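PDB 5HLJ: VP24 from White spot syndrome virus, which is a major structural protein of the viral envelope, probably held in the membrane by a transmembrane helix. Local coordinates for residues A[56-61]-A[94-99]. Residues are numbered along the deposited sequence; the frame is centred on the assembly and turned at random.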
ATOM      1  N   THR A  56     -10.874  22.782  13.586  1.00 68.39           N
ATOM      2  CA  THR A  56     -12.098  23.387  13.079  1.00 68.04           C
ATOM      3  C   THR A  56     -13.317  22.719  13.721  1.00 68.14           C
ATOM      4  O   THR A  56     -13.416  21.496  13.754  1.00 69.14           O
ATOM      5  CB  THR A  56     -12.174  23.272  11.545  1.00 61.98           C
ATOM      6  OG1 THR A  56     -11.048  23.944  10.967  1.00 69.45           O
ATOM      7  CG2 THR A  56     -13.443  23.878  11.009  1.00 58.31           C
ATOM      8  N   SER A  57     -14.236  23.523  14.238  1.00 69.04           N
ATOM      9  CA  SER A  57     -15.414  22.992  14.909  1.00 69.07           C
ATOM     10  C   SER A  57     -16.371  22.394  13.903  1.00 68.48           C
ATOM     11  O   SER A  57     -16.326  22.732  12.724  1.00 71.60           O
ATOM     12  CB  SER A  57     -16.131  24.085  15.694  1.00 69.74           C
ATOM     13  OG  SER A  57     -16.797  24.949  14.797  1.00 71.78           O
ATOM     14  N   ASP A  58     -17.273  21.544  14.374  1.00 65.93           N
ATOM     15  CA  ASP A  58     -18.207  20.886  13.472  1.00 66.83           C
ATOM     16  C   ASP A  58     -19.093  21.877  12.710  1.00 72.28           C
ATOM     17  O   ASP A  58     -19.364  21.663  11.522  1.00 72.00           O
ATOM     18  CB  ASP A  58     -19.069  19.870  14.232  1.00 64.61           C
ATOM     19  CG  ASP A  58     -18.377  18.484  14.385  1.00 70.67           C
ATOM     20  OD1 ASP A  58     -17.146  18.364  14.143  1.00 65.25           O
ATOM     21  OD2 ASP A  58     -19.079  17.508  14.756  1.00 66.40           O
ATOM     22  N   SER A  59     -19.536  22.960  13.355  1.00 73.58           N
ATOM     23  CA  SER A  59     -20.453  23.890  12.668  1.00 74.01           C
ATOM     24  C   SER A  59     -19.732  24.685  11.568  1.00 71.13           C
ATOM     25  O   SER A  59     -20.299  24.940  10.514  1.00 72.22           O
ATOM     26  CB  SER A  59     -21.122  24.845  13.659  1.00 67.97           C
ATOM     27  OG  SER A  59     -20.158  25.517  14.444  1.00 73.79           O
ATOM     28  N   GLU A  60     -18.485  25.060  11.823  1.00 69.53           N
ATOM     29  CA  GLU A  60     -17.655  25.676  10.806  1.00 69.34           C
ATOM     30  C   GLU A  60     -17.332  24.698   9.670  1.00 75.19           C
ATOM     31  O   GLU A  60     -17.386  25.065   8.483  1.00 73.63           O
ATOM     32  CB  GLU A  60     -16.371  26.214  11.437  1.00 72.79           C
ATOM     33  CG  GLU A  60     -16.612  27.494  12.252  1.00 80.25           C
ATOM     34  CD  GLU A  60     -17.306  28.589  11.425  1.00 85.93           C
ATOM     35  OE1 GLU A  60     -16.778  28.950  10.349  1.00 89.44           O
ATOM     36  OE2 GLU A  60     -18.386  29.076  11.836  1.00 85.38           O
ATOM     37  N   LEU A  61     -17.041  23.447  10.030  1.00 71.88           N
ATOM     38  CA  LEU A  61     -16.590  22.459   9.052  1.00 68.56           C
ATOM     39  C   LEU A  61     -17.605  22.267   7.924  1.00 64.20           C
ATOM     40  O   LEU A  61     -17.214  22.147   6.772  1.00 64.67           O
ATOM     41  CB  LEU A  61     -16.286  21.113   9.731  1.00 68.61           C
ATOM     42  CG  LEU A  61     -15.359  20.122   9.017  1.00 64.03           C
ATOM     43  CD1 LEU A  61     -13.908  20.606   9.039  1.00 61.49           C
ATOM     44  CD2 LEU A  61     -15.471  18.754   9.665  1.00 68.00           C
ATOM     45  N   TYR A  94      -6.335  12.205  14.644  1.00 63.84           N
ATOM     46  CA  TYR A  94      -7.731  12.212  15.052  1.00 63.30           C
ATOM     47  C   TYR A  94      -8.434  13.250  14.193  1.00 66.81           C
ATOM     48  O   TYR A  94      -8.335  14.461  14.450  1.00 62.33           O
ATOM     49  CB  TYR A  94      -7.882  12.519  16.555  1.00 68.37           C
ATOM     50  CG  TYR A  94      -9.296  12.332  17.073  1.00 67.44           C
ATOM     51  CD1 TYR A  94      -9.658  11.201  17.799  1.00 68.87           C
ATOM     52  CD2 TYR A  94     -10.278  13.289  16.821  1.00 66.81           C
ATOM     53  CE1 TYR A  94     -10.970  11.037  18.265  1.00 67.63           C
ATOM     54  CE2 TYR A  94     -11.571  13.134  17.266  1.00 67.15           C
ATOM     55  CZ  TYR A  94     -11.922  12.012  17.989  1.00 72.10           C
ATOM     56  OH  TYR A  94     -13.234  11.888  18.416  1.00 77.17           O
ATOM     57  N   ALA A  95      -9.129  12.781  13.160  1.00 62.62           N
ATOM     58  CA  ALA A  95      -9.675  13.693  12.168  1.00 62.31           C
ATOM     59  C   ALA A  95     -11.193  13.674  12.139  1.00 63.96           C
ATOM     60  O   ALA A  95     -11.819  12.650  12.410  1.00 62.19           O
ATOM     61  CB  ALA A  95      -9.126  13.361  10.784  1.00 62.07           C
ATOM     62  N   ARG A  96     -11.771  14.824  11.800  1.00 61.48           N
ATOM     63  CA  ARG A  96     -13.201  14.936  11.576  1.00 63.10           C
ATOM     64  C   ARG A  96     -13.390  15.183  10.090  1.00 61.53           C
ATOM     65  O   ARG A  96     -12.761  16.075   9.509  1.00 68.41           O
ATOM     66  CB  ARG A  96     -13.817  16.062  12.426  1.00 65.08           C
ATOM     67  CG  ARG A  96     -13.591  15.904  13.946  1.00 68.42           C
ATOM     68  CD  ARG A  96     -14.524  14.860  14.567  1.00 63.08           C
ATOM     69  NE  ARG A  96     -15.920  15.317  14.567  1.00 66.43           N
ATOM     70  CZ  ARG A  96     -16.971  14.510  14.689  1.00 67.34           C
ATOM     71  NH1 ARG A  96     -16.789  13.201  14.815  1.00 66.04           N
ATOM     72  NH2 ARG A  96     -18.204  15.003  14.664  1.00 64.20           N
ATOM     73  N   VAL A  97     -14.230  14.374   9.465  1.00 65.31           N
ATOM     74  CA  VAL A  97     -14.365  14.402   8.024  1.00 60.97           C
ATOM     75  C   VAL A  97     -15.820  14.549   7.632  1.00 62.67           C
ATOM     76  O   VAL A  97     -16.644  13.680   7.918  1.00 61.34           O
ATOM     77  CB  VAL A  97     -13.779  13.125   7.358  1.00 61.77           C
ATOM     78  CG1 VAL A  97     -13.904  13.196   5.833  1.00 57.40           C
ATOM     79  CG2 VAL A  97     -12.331  12.933   7.747  1.00 57.58           C
ATOM     80  N   TYR A  98     -16.122  15.656   6.957  1.00 63.87           N
ATOM     81  CA  TYR A  98     -17.457  15.897   6.454  1.00 63.64           C
ATOM     82  C   TYR A  98     -17.587  15.358   5.035  1.00 65.73           C
ATOM     83  O   TYR A  98     -16.939  15.848   4.114  1.00 66.69           O
ATOM     84  CB  TYR A  98     -17.788  17.394   6.498  1.00 65.03           C
ATOM     85  CG  TYR A  98     -19.206  17.732   6.096  1.00 66.97           C
ATOM     86  CD1 TYR A  98     -20.268  16.927   6.493  1.00 62.96           C
ATOM     87  CD2 TYR A  98     -19.488  18.877   5.351  1.00 62.99           C
ATOM     88  CE1 TYR A  98     -21.566  17.228   6.136  1.00 65.36           C
ATOM     89  CE2 TYR A  98     -20.794  19.191   4.992  1.00 61.77           C
ATOM     90  CZ  TYR A  98     -21.826  18.367   5.387  1.00 70.55           C
ATOM     91  OH  TYR A  98     -23.128  18.669   5.037  1.00 74.24           O
ATOM     92  N   ASN A  99     -18.426  14.342   4.877  1.00 64.89           N
ATOM     93  CA  ASN A  99     -18.737  13.776   3.579  1.00 66.07           C
ATOM     94  C   ASN A  99     -20.021  14.389   3.044  1.00 70.79           C
ATOM     95  O   ASN A  99     -21.134  13.999   3.433  1.00 65.95           O
ATOM     96  CB  ASN A  99     -18.864  12.248   3.660  1.00 61.41           C
ATOM     97  CG  ASN A  99     -19.278  11.619   2.328  1.00 68.27           C
ATOM     98  OD1 ASN A  99     -19.236  12.267   1.279  1.00 67.51           O
ATOM     99  ND2 ASN A  99     -19.677  10.345   2.369  1.00 64.69           N
TER
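The one-turn helix 58-61 rests on one face of strand 90-99, with the CA of Asp58 8.0 Å from that of Arg96 and, a turn later, the CA of Leu61 7.1 Å from that of Tyr98. Across these two segments a salt bridge and an apolar contact join the helix to the strand. Asp58 and Arg96 form the salt bridge, in which the carboxylate lies at the edge of the guanidinium, the two planes 12° apart and nearly coplanar. The stronger arm runs from Arg96 NH2 to Asp58 OD2 at 2.7 Å, using the syn lone pair of that oxygen; the other, from Arg96 NE to Asp58 OD1 at 3.3 Å, is weak though fairly straight. Bends at chi2 (-77°) and chi3 (-69°) fold the arginine chain round to this position, and NH1 bonds to Thr144 OG1 of strand 141-151, a second partner that should help fix the rotation of the guanidinium. The helix lies in the connection that joins the adjacent parallel strands 48-51 and 68-72, and packs against the face of the mixed sheet. Its start is capped by Ser57, whose OG accepts a weak bond from Glu60 N, while Leu61 N reaches Ser57 O at 2.9 Å and closes the turn. Leu61 makes the apolar contact: its CD2 lies 4.2 Å from both Tyr98 CB and Arg96 CB, the leucine and tyrosine side chains running past each other in opposite directions. Ile69 and Thr71 of strand 68-72 and Ile142 of strand 141-151 also touch Leu61, so its buried side chain reaches both strands that flank 90-99.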